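Local coordinates for protein acetone carboxylase alpha subunit (Xanthobacter autotrophicus Py2, PDB 5M45) that forms the alpha subunit of a six-chain enzyme assembly, belongs to the hydantoinase B/oxoprolinase family and holds a manganese ion, at residues L312-H317 against V714-A719; L273-R278 against Q362-S367; F560-T565 against A592-A597; G550-A555 against G629-R634; D302-S307 against I606-M611. All blocks are in the same frame, centred on the assembly; numbering follows the deposited sequence.

Contact 1: residues L312-H317 against V714-A719; sequences LDTIMH and VRQMFA
I315 and M717 face each other where strand 313-324 of a mixed four-stranded sheet runs over helix 712-724, the axes of 313-317 and 714-719 lying 7.1 Å apart at closest approach and crossing at -44°. M717 carries most of the contact and also touches F293 of the neighbouring strand 286-297. Its CG is anti to the backbone N, and this methylene lies 3.5 Å from I315 O and also touches H317 CB. The sulfur follows, with M717 SD 3.7 Å from I315 CG2 and obliquely disposed to the H317 imidazole, 5.0 Å from its ring centre. A bend at chi3 (80°) then swings CE over the centre of the F718 ring. An unbranched, flexible methionine suits this place because it can follow a beta-branched neighbour and two rings at once. I315 reaches the other way with CD1, more loosely, to V714 CG2. One helical step before M717, Q716 bends at chi2, and its OE1 lies 3.6 Å from T314 CG2. Two waters fill the polar side: one is held between Q716 OE1 and I315 O, 2.7 Å from the latter, while the other accepts from I315 N at 2.9 Å and also meets Q716 OE1. The amide NH2 of Q716 turns to E746, while H317 uses ND1 for S721 and NE2 for an aromatic side chain of another protein's chain. The chemistry is thus divided: sulfur and hydrocarbon fill one side, while a single glutamine oxygen, through water, reaches both polar atoms of the I315 backbone.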
# COMPACT_ATOMS: atom_id res chain seq x y z
N LEU A 312 11.00 -21.06 -8.43
CA LEU A 312 11.44 -21.80 -9.62
C LEU A 312 12.31 -20.93 -10.50
O LEU A 312 12.24 -19.67 -10.44
CB LEU A 312 10.25 -22.36 -10.43
CG LEU A 312 9.42 -21.43 -11.32
CD1 LEU A 312 8.69 -22.20 -12.41
CD2 LEU A 312 8.44 -20.58 -10.51
N ASP A 313 13.12 -21.61 -11.31
CA ASP A 313 13.99 -20.97 -12.32
C ASP A 313 13.23 -20.79 -13.63
O ASP A 313 12.68 -21.76 -14.12
CB ASP A 313 15.23 -21.84 -12.57
CG ASP A 313 16.25 -21.81 -11.40
OD1 ASP A 313 16.34 -20.84 -10.64
OD2 ASP A 313 17.02 -22.80 -11.28
N THR A 314 13.15 -19.56 -14.14
CA THR A 314 12.57 -19.29 -15.45
C THR A 314 13.47 -18.37 -16.30
O THR A 314 14.43 -17.75 -15.80
CB THR A 314 11.14 -18.67 -15.38
OG1 THR A 314 11.15 -17.39 -14.71
CG2 THR A 314 10.15 -19.62 -14.71
N ILE A 315 13.14 -18.31 -17.60
CA ILE A 315 13.83 -17.53 -18.61
C ILE A 315 12.79 -16.70 -19.40
O ILE A 315 11.77 -17.24 -19.91
CB ILE A 315 14.61 -18.43 -19.60
CG1 ILE A 315 15.66 -19.27 -18.86
CG2 ILE A 315 15.26 -17.60 -20.71
CD1 ILE A 315 16.39 -20.29 -19.70
N MET A 316 13.05 -15.39 -19.50
CA MET A 316 12.25 -14.51 -20.37
C MET A 316 12.62 -14.78 -21.86
O MET A 316 13.81 -14.91 -22.19
CB MET A 316 12.56 -13.04 -20.03
CG MET A 316 11.74 -12.00 -20.82
SD MET A 316 12.24 -11.70 -22.53
CE MET A 316 13.67 -10.64 -22.28
N HIS A 317 11.59 -14.83 -22.70
CA HIS A 317 11.67 -15.00 -24.17
C HIS A 317 10.94 -13.82 -24.87
O HIS A 317 9.75 -13.55 -24.58
CB HIS A 317 11.02 -16.33 -24.53
CG HIS A 317 11.02 -16.68 -25.98
ND1 HIS A 317 9.95 -17.30 -26.59
CD2 HIS A 317 11.96 -16.50 -26.95
CE1 HIS A 317 10.21 -17.46 -27.88
NE2 HIS A 317 11.42 -16.97 -28.12
N VAL A 714 14.54 -24.21 -19.35
CA VAL A 714 14.41 -24.19 -20.80
C VAL A 714 13.02 -24.74 -21.25
O VAL A 714 12.31 -24.12 -22.06
CB VAL A 714 15.56 -24.97 -21.47
CG1 VAL A 714 15.37 -25.07 -22.98
CG2 VAL A 714 16.89 -24.31 -21.18
N ARG A 715 12.63 -25.87 -20.68
CA ARG A 715 11.32 -26.47 -21.03
C ARG A 715 10.13 -25.59 -20.63
O ARG A 715 9.17 -25.51 -21.39
CB ARG A 715 11.20 -27.85 -20.45
CG ARG A 715 12.16 -28.80 -21.15
CD ARG A 715 12.01 -30.21 -20.66
NE ARG A 715 12.88 -30.37 -19.50
CZ ARG A 715 12.53 -30.90 -18.35
NH1 ARG A 715 11.32 -31.39 -18.14
NH2 ARG A 715 13.44 -30.97 -17.41
N GLN A 716 10.18 -24.96 -19.46
CA GLN A 716 9.09 -24.07 -19.05
C GLN A 716 8.94 -22.89 -20.03
O GLN A 716 7.81 -22.54 -20.39
CB GLN A 716 9.29 -23.55 -17.62
CG GLN A 716 8.09 -22.84 -17.04
CD GLN A 716 7.94 -21.39 -17.55
OE1 GLN A 716 8.92 -20.73 -17.89
NE2 GLN A 716 6.70 -20.91 -17.58
N MET A 717 10.06 -22.31 -20.45
CA MET A 717 10.05 -21.19 -21.43
C MET A 717 9.34 -21.56 -22.75
O MET A 717 8.41 -20.84 -23.18
CB MET A 717 11.47 -20.69 -21.69
CG MET A 717 11.57 -19.47 -22.59
SD MET A 717 13.21 -19.22 -23.33
CE MET A 717 13.17 -20.42 -24.70
N PHE A 718 9.75 -22.67 -23.36
CA PHE A 718 9.06 -23.15 -24.58
C PHE A 718 7.60 -23.50 -24.32
O PHE A 718 6.73 -23.06 -25.08
CB PHE A 718 9.82 -24.33 -25.23
CG PHE A 718 11.11 -23.92 -25.92
CD1 PHE A 718 11.09 -23.13 -27.06
CD2 PHE A 718 12.35 -24.30 -25.41
CE1 PHE A 718 12.26 -22.77 -27.70
CE2 PHE A 718 13.53 -23.91 -26.02
CZ PHE A 718 13.48 -23.16 -27.18
N ALA A 719 7.28 -24.20 -23.23
CA ALA A 719 5.88 -24.60 -23.01
C ALA A 719 4.95 -23.39 -22.87
O ALA A 719 3.85 -23.40 -23.45
CB ALA A 719 5.74 -25.51 -21.82
O HOH W 1 9.45 -18.25 -19.11
O HOH W 2 11.46 -20.59 -18.16

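Contact 2: residues L273-R278 against Q362-S367; sequences LGLQAR and QTLIPS
R278 meets L364 first through its aliphatic stem, which runs past the backbone carbonyl of the loop residue. R278 CB starts 3.5 Å from L364 O. CG comes no farther off, and the bend at chi2 (-83°) keeps CD beside the same oxygen, with R278 CD 3.4 Å from L364 O; three successive carbons therefore line one carbonyl. NE then turns to the carboxylate of E368, just beyond the loop segment, in a salt bridge. At the tip, NH2 donates to a water 2.6 Å from it that lies in the guanidinium plane. S367 OG is 3.5 Å from R278 NH2, too badly angled for a hydrogen bond, and its link to the same water is weak. Arginine fits because a long carbon stem can pack on the loop while the charge travels on to E368. One turn earlier, L275 supplies the apolar half. Its CG is anti to the backbone N (chi1 171°), and its CD1 packs 3.9 Å from I365 CG2 and 4.1 Å from L364 CD1. The branched I365 puts CG2 close to the helix backbone as well, near L275 CA. The contact thus lays helix 257-282 against the loop that follows helix 349-361: Y419 of helix 401-422 touches L364, while A374 of the short helix 373-376 packs against both L275 and I365.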
# COMPACT_ATOMS: atom_id res chain seq x y z
N LEU A 273 5.08 12.40 -39.71
CA LEU A 273 5.73 12.65 -41.02
C LEU A 273 7.27 12.50 -40.98
O LEU A 273 7.86 11.95 -41.89
CB LEU A 273 5.35 14.06 -41.59
CG LEU A 273 3.87 14.19 -41.99
CD1 LEU A 273 3.49 15.67 -42.16
CD2 LEU A 273 3.54 13.39 -43.26
N GLY A 274 7.87 13.00 -39.91
CA GLY A 274 9.34 12.91 -39.66
C GLY A 274 9.83 11.46 -39.56
O GLY A 274 10.85 11.10 -40.16
N LEU A 275 9.10 10.62 -38.82
CA LEU A 275 9.45 9.19 -38.75
C LEU A 275 9.37 8.49 -40.11
O LEU A 275 10.28 7.78 -40.50
CB LEU A 275 8.57 8.44 -37.75
CG LEU A 275 8.73 6.92 -37.76
CD1 LEU A 275 10.12 6.56 -37.25
CD2 LEU A 275 7.67 6.23 -36.94
N GLN A 276 8.26 8.68 -40.81
CA GLN A 276 8.04 8.08 -42.13
C GLN A 276 9.18 8.46 -43.12
O GLN A 276 9.73 7.60 -43.82
CB GLN A 276 6.68 8.49 -42.65
CG GLN A 276 6.27 7.84 -43.96
CD GLN A 276 4.96 8.41 -44.49
OE1 GLN A 276 4.64 9.63 -44.38
NE2 GLN A 276 4.18 7.56 -45.05
N ALA A 277 9.55 9.73 -43.12
CA ALA A 277 10.61 10.22 -44.00
C ALA A 277 11.97 9.62 -43.64
O ALA A 277 12.73 9.24 -44.52
CB ALA A 277 10.68 11.75 -44.00
N ARG A 278 12.26 9.53 -42.33
CA ARG A 278 13.52 8.96 -41.87
C ARG A 278 13.64 7.46 -42.18
O ARG A 278 14.72 6.99 -42.59
CB ARG A 278 13.77 9.31 -40.40
CG ARG A 278 14.26 10.75 -40.22
CD ARG A 278 15.74 10.77 -40.48
NE ARG A 278 16.37 12.07 -40.44
CZ ARG A 278 17.72 12.24 -40.43
NH1 ARG A 278 18.60 11.18 -40.40
NH2 ARG A 278 18.19 13.47 -40.36
N GLN A 362 16.86 7.75 -30.29
CA GLN A 362 18.31 7.68 -30.24
C GLN A 362 18.99 7.30 -31.58
O GLN A 362 20.23 7.35 -31.67
CB GLN A 362 18.79 6.70 -29.15
CG GLN A 362 18.34 7.12 -27.76
CD GLN A 362 18.63 6.12 -26.68
OE1 GLN A 362 19.53 5.26 -26.78
NE2 GLN A 362 17.87 6.22 -25.59
N THR A 363 18.19 6.96 -32.60
CA THR A 363 18.73 6.46 -33.88
C THR A 363 17.96 6.96 -35.14
O THR A 363 18.58 7.55 -36.06
CB THR A 363 18.91 4.90 -33.84
OG1 THR A 363 19.54 4.43 -35.05
CG2 THR A 363 17.57 4.13 -33.64
N LEU A 364 16.64 6.79 -35.19
CA LEU A 364 15.84 7.17 -36.37
C LEU A 364 15.45 8.64 -36.40
O LEU A 364 15.63 9.31 -37.42
CB LEU A 364 14.54 6.34 -36.47
CG LEU A 364 14.66 4.95 -37.09
CD1 LEU A 364 13.39 4.18 -36.89
CD2 LEU A 364 14.99 5.02 -38.57
N ILE A 365 14.93 9.15 -35.28
CA ILE A 365 14.36 10.51 -35.21
C ILE A 365 15.02 11.56 -34.28
O ILE A 365 14.36 12.52 -33.91
CB ILE A 365 12.83 10.43 -34.89
CG1 ILE A 365 12.58 9.86 -33.49
CG2 ILE A 365 12.07 9.64 -35.96
CD1 ILE A 365 11.11 9.91 -33.08
N PRO A 366 16.32 11.44 -33.94
CA PRO A 366 16.88 12.46 -33.02
C PRO A 366 16.80 13.93 -33.48
O PRO A 366 16.78 14.83 -32.64
CB PRO A 366 18.34 12.03 -32.82
CG PRO A 366 18.66 11.14 -33.98
CD PRO A 366 17.35 10.48 -34.40
N SER A 367 16.74 14.17 -34.78
CA SER A 367 16.59 15.56 -35.27
C SER A 367 15.19 15.90 -35.84
O SER A 367 15.03 16.94 -36.47
CB SER A 367 17.74 15.94 -36.25
OG SER A 367 17.70 15.11 -37.34
O HOH W 3 16.18 15.10 -40.48

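Contact 3: residues F560-T565 against A592-A597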
# COMPACT_ATOMS: atom_id res chain seq x y z
N PHE A 560 29.89 -10.67 -5.79
CA PHE A 560 30.90 -10.73 -4.72
C PHE A 560 30.46 -9.93 -3.51
O PHE A 560 30.21 -8.73 -3.62
CB PHE A 560 32.28 -10.18 -5.16
CG PHE A 560 33.32 -10.19 -4.06
CD1 PHE A 560 34.10 -11.31 -3.83
CD2 PHE A 560 33.53 -9.05 -3.25
CE1 PHE A 560 35.05 -11.32 -2.79
CE2 PHE A 560 34.48 -9.05 -2.24
CZ PHE A 560 35.23 -10.20 -2.00
N ALA A 561 30.40 -10.60 -2.36
CA ALA A 561 30.18 -9.99 -1.06
C ALA A 561 30.99 -10.70 0.00
O ALA A 561 31.26 -11.91 -0.12
CB ALA A 561 28.70 -10.04 -0.69
N ALA A 562 31.37 -9.97 1.06
CA ALA A 562 32.16 -10.54 2.16
C ALA A 562 31.68 -10.06 3.54
O ALA A 562 31.55 -8.88 3.77
CB ALA A 562 33.66 -10.24 1.95
N HIS A 563 31.41 -11.02 4.43
CA HIS A 563 30.97 -10.78 5.82
C HIS A 563 32.06 -11.18 6.81
O HIS A 563 32.93 -11.99 6.49
CB HIS A 563 29.70 -11.56 6.13
CG HIS A 563 28.54 -11.21 5.24
ND1 HIS A 563 27.94 -9.97 5.28
CD2 HIS A 563 27.89 -11.92 4.29
CE1 HIS A 563 26.96 -9.92 4.39
NE2 HIS A 563 26.88 -11.11 3.80
N LYS A 564 32.00 -10.62 8.02
CA LYS A 564 32.96 -10.90 9.10
C LYS A 564 34.40 -10.83 8.60
O LYS A 564 35.20 -11.75 8.80
CB LYS A 564 32.70 -12.28 9.69
CG LYS A 564 31.30 -12.48 10.22
CD LYS A 564 30.98 -13.98 10.23
CE LYS A 564 30.02 -14.40 11.35
NZ LYS A 564 28.97 -13.39 11.69
N THR A 565 34.70 -9.72 7.93
CA THR A 565 35.96 -9.54 7.20
C THR A 565 37.20 -9.38 8.08
O THR A 565 38.32 -9.62 7.61
CB THR A 565 35.89 -8.27 6.31
OG1 THR A 565 35.67 -7.12 7.13
CG2 THR A 565 34.77 -8.40 5.27
N ALA A 592 42.20 -14.01 -0.79
CA ALA A 592 43.33 -14.43 0.06
C ALA A 592 43.73 -13.40 1.14
O ALA A 592 44.41 -13.77 2.09
CB ALA A 592 44.53 -14.80 -0.81
N MET A 593 43.33 -12.14 0.97
CA MET A 593 43.59 -11.08 1.96
C MET A 593 42.62 -11.14 3.16
O MET A 593 42.85 -10.44 4.16
CB MET A 593 43.46 -9.70 1.30
CG MET A 593 44.36 -9.40 0.11
SD MET A 593 44.02 -7.74 -0.58
CE MET A 593 44.90 -7.82 -2.13
N LEU A 594 41.55 -11.93 3.05
CA LEU A 594 40.49 -12.00 4.04
C LEU A 594 40.32 -13.44 4.52
O LEU A 594 39.25 -14.03 4.33
CB LEU A 594 39.18 -11.49 3.43
CG LEU A 594 39.19 -10.08 2.81
CD1 LEU A 594 37.85 -9.79 2.13
CD2 LEU A 594 39.49 -9.01 3.84
N PRO A 595 41.36 -14.01 5.18
CA PRO A 595 41.32 -15.42 5.59
C PRO A 595 40.18 -15.77 6.57
O PRO A 595 39.80 -16.92 6.64
CB PRO A 595 42.70 -15.65 6.24
CG PRO A 595 43.12 -14.28 6.72
CD PRO A 595 42.58 -13.34 5.67
N ASP A 596 39.65 -14.80 7.34
CA ASP A 596 38.56 -15.10 8.30
C ASP A 596 37.14 -14.82 7.75
O ASP A 596 36.17 -15.09 8.43
CB ASP A 596 38.76 -14.33 9.60
CG ASP A 596 40.11 -14.69 10.29
OD1 ASP A 596 40.44 -15.88 10.40
OD2 ASP A 596 40.85 -13.78 10.73
N ALA A 597 37.02 -14.28 6.54
CA ALA A 597 35.72 -13.84 6.05
C ALA A 597 34.82 -14.97 5.54
O ALA A 597 35.30 -16.00 5.09
CB ALA A 597 35.92 -12.81 4.94
O HOH W 4 39.93 -11.84 7.27
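T565 O takes a hydrogen bond from a water 2.8 Å away, and that water accepts from D596 N at 3.0 Å, so the two backbones are joined through solvent. The backbones also meet directly, without water, at A597. A597 CA lies 3.4 Å from H563 O and makes a CA-H...O contact with K564 O at 3.5 Å, with an angle of 149° at the hydrogen. Alanine suits this position because its single methyl fits between the main-chain atoms, with A597 CB 4.0 Å from T565 CA. K564 itself adopts left-handed helical backbone angles, turning the chain as it leaves the strand, and its amine end leads away from the contact. The partner is a type I beta turn from L594 to A597, closed by the bond from A597 N to L594 O, 3.1 Å long. This turn leads directly into strand 598-602, which pairs antiparallel with strand 559-563 at one side of a five-stranded sheet; H563 and Q598 share backbone bonds there. P595 at the second place of the turn has the fixed phi that a type I turn accepts. L594 fills the inner side: CG is anti to the carbonyl carbon (chi1 -56°), CD1 lies 4.2 Å from A562 CB, and CD2 approaches T565 O at 4.0 Å. L617 of the adjoining strand 617-621 also touches L594, and T565 OG1 bonds to Y615 O and to L567 N.

Contact 4: residues G550-A555 against G629-R634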
# COMPACT_ATOMS: atom_id res chain seq x y z
N GLY A 550 29.20 -11.05 -36.49
CA GLY A 550 30.42 -11.72 -36.07
C GLY A 550 30.91 -11.37 -34.66
O GLY A 550 31.80 -12.05 -34.13
N GLY A 551 30.39 -10.28 -34.11
CA GLY A 551 30.69 -9.87 -32.75
C GLY A 551 30.01 -10.72 -31.70
O GLY A 551 29.06 -11.47 -32.01
N TYR A 552 30.50 -10.60 -30.46
CA TYR A 552 30.06 -11.40 -29.31
C TYR A 552 29.28 -10.56 -28.30
O TYR A 552 29.45 -9.31 -28.25
CB TYR A 552 31.29 -12.02 -28.61
CG TYR A 552 31.92 -13.17 -29.43
CD1 TYR A 552 32.79 -12.91 -30.49
CD2 TYR A 552 31.65 -14.50 -29.11
CE1 TYR A 552 33.40 -13.97 -31.19
CE2 TYR A 552 32.24 -15.54 -29.82
CZ TYR A 552 33.09 -15.26 -30.89
OH TYR A 552 33.64 -16.32 -31.60
N PRO A 553 28.44 -11.22 -27.46
CA PRO A 553 27.77 -10.53 -26.36
C PRO A 553 28.78 -9.99 -25.33
O PRO A 553 29.85 -10.57 -25.16
CB PRO A 553 26.95 -11.64 -25.68
CG PRO A 553 26.89 -12.77 -26.67
CD PRO A 553 28.16 -12.67 -27.43
N ALA A 554 28.40 -8.92 -24.64
CA ALA A 554 29.10 -8.52 -23.43
C ALA A 554 29.16 -9.67 -22.42
O ALA A 554 28.35 -10.61 -22.48
CB ALA A 554 28.40 -7.33 -22.79
N ALA A 555 30.06 -9.55 -21.44
CA ALA A 555 30.08 -10.46 -20.29
C ALA A 555 28.76 -10.41 -19.52
O ALA A 555 28.08 -9.39 -19.53
CB ALA A 555 31.23 -10.10 -19.36
N GLY A 629 31.43 -7.34 -35.69
CA GLY A 629 32.38 -7.96 -36.64
C GLY A 629 33.26 -9.07 -36.07
O GLY A 629 33.37 -9.24 -34.86
N ASP A 630 33.94 -9.78 -36.96
CA ASP A 630 34.86 -10.86 -36.58
C ASP A 630 36.06 -10.31 -35.80
O ASP A 630 36.79 -9.50 -36.34
CB ASP A 630 35.35 -11.58 -37.87
CG ASP A 630 36.15 -12.88 -37.59
OD1 ASP A 630 36.57 -13.13 -36.45
OD2 ASP A 630 36.35 -13.66 -38.57
N PRO A 631 36.30 -10.80 -34.56
CA PRO A 631 37.48 -10.32 -33.80
C PRO A 631 38.80 -10.56 -34.50
O PRO A 631 39.77 -9.86 -34.23
CB PRO A 631 37.45 -11.20 -32.53
CG PRO A 631 36.03 -11.60 -32.38
CD PRO A 631 35.49 -11.74 -33.77
N LEU A 632 38.84 -11.54 -35.41
CA LEU A 632 40.07 -11.79 -36.18
C LEU A 632 40.43 -10.66 -37.17
O LEU A 632 41.55 -10.62 -37.70
CB LEU A 632 39.96 -13.15 -36.93
CG LEU A 632 41.16 -14.07 -36.76
CD1 LEU A 632 41.25 -14.56 -35.32
CD2 LEU A 632 40.99 -15.26 -37.69
N ASP A 633 39.49 -9.75 -37.43
CA ASP A 633 39.72 -8.57 -38.23
C ASP A 633 40.05 -7.31 -37.42
O ASP A 633 40.27 -6.26 -38.02
CB ASP A 633 38.55 -8.33 -39.16
CG ASP A 633 38.45 -9.45 -40.26
OD1 ASP A 633 39.50 -9.93 -40.70
OD2 ASP A 633 37.36 -9.92 -40.65
N ARG A 634 40.10 -7.39 -36.08
CA ARG A 634 40.43 -6.21 -35.29
C ARG A 634 41.87 -5.78 -35.57
O ARG A 634 42.73 -6.62 -35.76
CB ARG A 634 40.26 -6.45 -33.79
CG ARG A 634 40.52 -5.23 -32.90
CD ARG A 634 39.83 -5.40 -31.58
NE ARG A 634 39.97 -4.36 -30.58
CZ ARG A 634 39.35 -3.16 -30.62
NH1 ARG A 634 38.61 -2.80 -31.67
NH2 ARG A 634 39.50 -2.28 -29.62
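Y552 presents the edge of its ring to P631, the two side chains crossing at about a right angle. P631 CG sits 3.7 Å from Y552 CE1, near the ring plane, and CD lies in that plane at the same edge. P631 CD also rests 3.7 Å from G550 O, so the same CD meets both the ring edge and a carbonyl oxygen, which approach it from one side. Next to it the backbones themselves meet, with G629 O 3.3 Å from G550 C. Although G551 N is 3.2 Å from G629 O, the angle is too poor for a hydrogen bond. Glycine is what this approach requires: a CB on G550 would strike D630 N and would also be jammed against the carbonyl oxygen of the residue before, and G629 has a positive phi (78°) that by itself favours glycine. After this pair the chain turns into the 3-10 segment 631-633. D630 OD1 accepts from L632 N at 3.0 Å, an Asx turn, with the N-H coming from above the carboxylate plane at an angle of 57° to it. The backbone bond from D633 N to D630 O closes the 3-10 turn. The contact joins the loop between strands 532-535 and 559-563 to the loop leading into helix 636-645, and L632 packs on helix 673-690. Chemically it depends on close backbone approach and a proline at a ring edge, while Y552 OH bonds to an acidic side chain, and D630 OD2 to the backbone, of another protein's chain; D630 OD1 stays with L632 N and, in a salt bridge, R687.

Contact 5: residues D302-S307 against I606-M611; sequences DVRVPS and ITTEEM
T608 and the D302-R304 backbone grip one another by two hydrogen bonds. T608 N donates to D302 O at 3.2 Å, almost straight at 174° and in the carbonyl plane. In return R304 N donates to T608 OG1 at 3.0 Å. With chi1 55° the hydroxyl stands in the crowded position between the backbone N and the carbonyl carbon, close to the N-H it receives, while CG2 lies against V303 and R304 N. Threonine suits the site because it offers an acceptor and a methyl from one carbon. D302 O also takes a bond from a water, 2.7 Å away, which donates to T608 O as well. V303 adds CG2, 3.5 Å from I606 O, and the methyl of T607 approaches D302 CB. Farther out lies a charged shell. R304 NH2 makes a salt bridge with D302 OD1 at 3.1 Å. D302 OD2 and E610 OE2 come within 4.4 Å of each other, and K600 bridges both, which probably relieves their repulsion; R559 also binds D302 OD2, and E610 OE1 is held by H563. R304 O is buried with no partner in the model. The contact ties the loop between strands 286-297 and 313-324 to the approach to strand 610-612, which pairs with strand 532-535; S307 bonds to E609 of the second subunit, and E609 to S307 of that subunit.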
# COMPACT_ATOMS: atom_id res chain seq x y z
N ASP A 302 19.14 -18.10 -1.65
CA ASP A 302 19.30 -16.69 -1.29
C ASP A 302 18.21 -15.78 -1.91
O ASP A 302 18.27 -14.57 -1.71
CB ASP A 302 20.72 -16.18 -1.64
CG ASP A 302 21.79 -16.75 -0.69
OD1 ASP A 302 21.41 -17.39 0.33
OD2 ASP A 302 23.02 -16.51 -0.92
N VAL A 303 17.25 -16.37 -2.64
CA VAL A 303 16.02 -15.68 -3.00
C VAL A 303 14.90 -16.16 -2.04
O VAL A 303 14.25 -17.19 -2.28
CB VAL A 303 15.63 -15.93 -4.47
CG1 VAL A 303 14.38 -15.16 -4.84
CG2 VAL A 303 16.79 -15.49 -5.41
N ARG A 304 14.67 -15.39 -0.98
CA ARG A 304 13.75 -15.77 0.10
C ARG A 304 12.39 -15.15 -0.12
O ARG A 304 12.04 -14.18 0.54
CB ARG A 304 14.30 -15.38 1.48
CG ARG A 304 15.46 -16.26 1.77
CD ARG A 304 16.23 -16.12 3.07
NE ARG A 304 17.46 -16.85 2.72
CZ ARG A 304 18.57 -16.98 3.45
NH1 ARG A 304 18.63 -16.48 4.70
NH2 ARG A 304 19.63 -17.65 2.91
N VAL A 305 11.63 -15.70 -1.05
CA VAL A 305 10.31 -15.17 -1.33
C VAL A 305 9.25 -15.84 -0.43
O VAL A 305 9.40 -16.98 -0.05
CB VAL A 305 9.94 -15.25 -2.82
CG1 VAL A 305 10.75 -14.25 -3.63
CG2 VAL A 305 10.05 -16.66 -3.37
N PRO A 306 8.18 -15.12 -0.08
CA PRO A 306 7.20 -15.59 0.90
C PRO A 306 6.08 -16.47 0.34
O PRO A 306 5.18 -16.78 1.10
CB PRO A 306 6.63 -14.27 1.45
CG PRO A 306 6.61 -13.38 0.27
CD PRO A 306 7.87 -13.73 -0.48
N SER A 307 6.14 -16.88 -0.92
CA SER A 307 5.12 -17.69 -1.58
C SER A 307 5.81 -18.85 -2.29
O SER A 307 6.67 -18.62 -3.14
CB SER A 307 4.35 -16.81 -2.58
OG SER A 307 3.64 -15.76 -1.92
N ILE A 606 20.85 -12.17 -8.56
CA ILE A 606 19.59 -11.74 -7.93
C ILE A 606 19.48 -12.36 -6.53
O ILE A 606 19.60 -13.58 -6.37
CB ILE A 606 18.33 -12.22 -8.68
CG1 ILE A 606 18.33 -11.69 -10.08
CG2 ILE A 606 17.06 -11.73 -7.93
CD1 ILE A 606 17.17 -12.23 -10.94
N THR A 607 19.27 -11.51 -5.53
CA THR A 607 19.06 -11.94 -4.16
C THR A 607 17.98 -11.09 -3.47
O THR A 607 17.61 -10.03 -3.97
CB THR A 607 20.35 -11.89 -3.30
OG1 THR A 607 20.79 -10.53 -3.17
CG2 THR A 607 21.48 -12.74 -3.87
N THR A 608 17.48 -11.58 -2.34
CA THR A 608 16.68 -10.78 -1.42
C THR A 608 17.58 -10.31 -0.28
O THR A 608 18.70 -10.82 -0.11
CB THR A 608 15.48 -11.57 -0.84
OG1 THR A 608 15.92 -12.79 -0.21
CG2 THR A 608 14.51 -11.90 -1.98
N GLU A 609 17.08 -9.37 0.51
CA GLU A 609 17.87 -8.70 1.54
C GLU A 609 18.57 -9.66 2.53
O GLU A 609 17.99 -10.66 2.96
CB GLU A 609 17.07 -7.57 2.24
CG GLU A 609 16.03 -7.96 3.27
CD GLU A 609 15.25 -6.74 3.85
OE1 GLU A 609 14.00 -6.83 3.95
OE2 GLU A 609 15.86 -5.70 4.23
N GLU A 610 19.84 -9.33 2.82
CA GLU A 610 20.68 -10.10 3.76
C GLU A 610 21.38 -9.12 4.71
O GLU A 610 21.74 -8.01 4.31
CB GLU A 610 21.66 -10.94 2.89
CG GLU A 610 22.94 -11.45 3.50
CD GLU A 610 23.72 -12.33 2.51
OE1 GLU A 610 24.84 -11.95 2.05
OE2 GLU A 610 23.17 -13.41 2.14
N MET A 611 21.55 -9.52 5.97
CA MET A 611 22.21 -8.67 7.00
C MET A 611 23.67 -8.35 6.59
O MET A 611 24.42 -9.26 6.20
CB MET A 611 22.17 -9.33 8.38
CG MET A 611 20.76 -9.45 8.96
SD MET A 611 20.66 -10.39 10.46
CE MET A 611 20.68 -12.03 9.81
O HOH W 5 19.23 -13.44 0.59

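Contacts 3 and 5 meet directly: H563 NE2 of contact 3 lies 2.8 Å from E610 OE1 of contact 5, a probable hydrogen bond. Contact 1 comes within about 7 Å of contact 5 at the nearest atoms, since the 302-307 loop runs on into the strand used by contact 1. Contact 4 touches none of the others, its nearest atoms about 13 Å from contact 5 and 14 Å from contacts 1 and 3. Contacts 2 and 3 are the farthest apart, with centres about 52 Å from each other on opposite sides of the chain's centre. Contact 2 is near the ligand: the L275 side chain is about 11 Å from the bound 3,6,9,12,15-pentaoxaheptadecan-1-ol, whose pocket includes A375 and Y376.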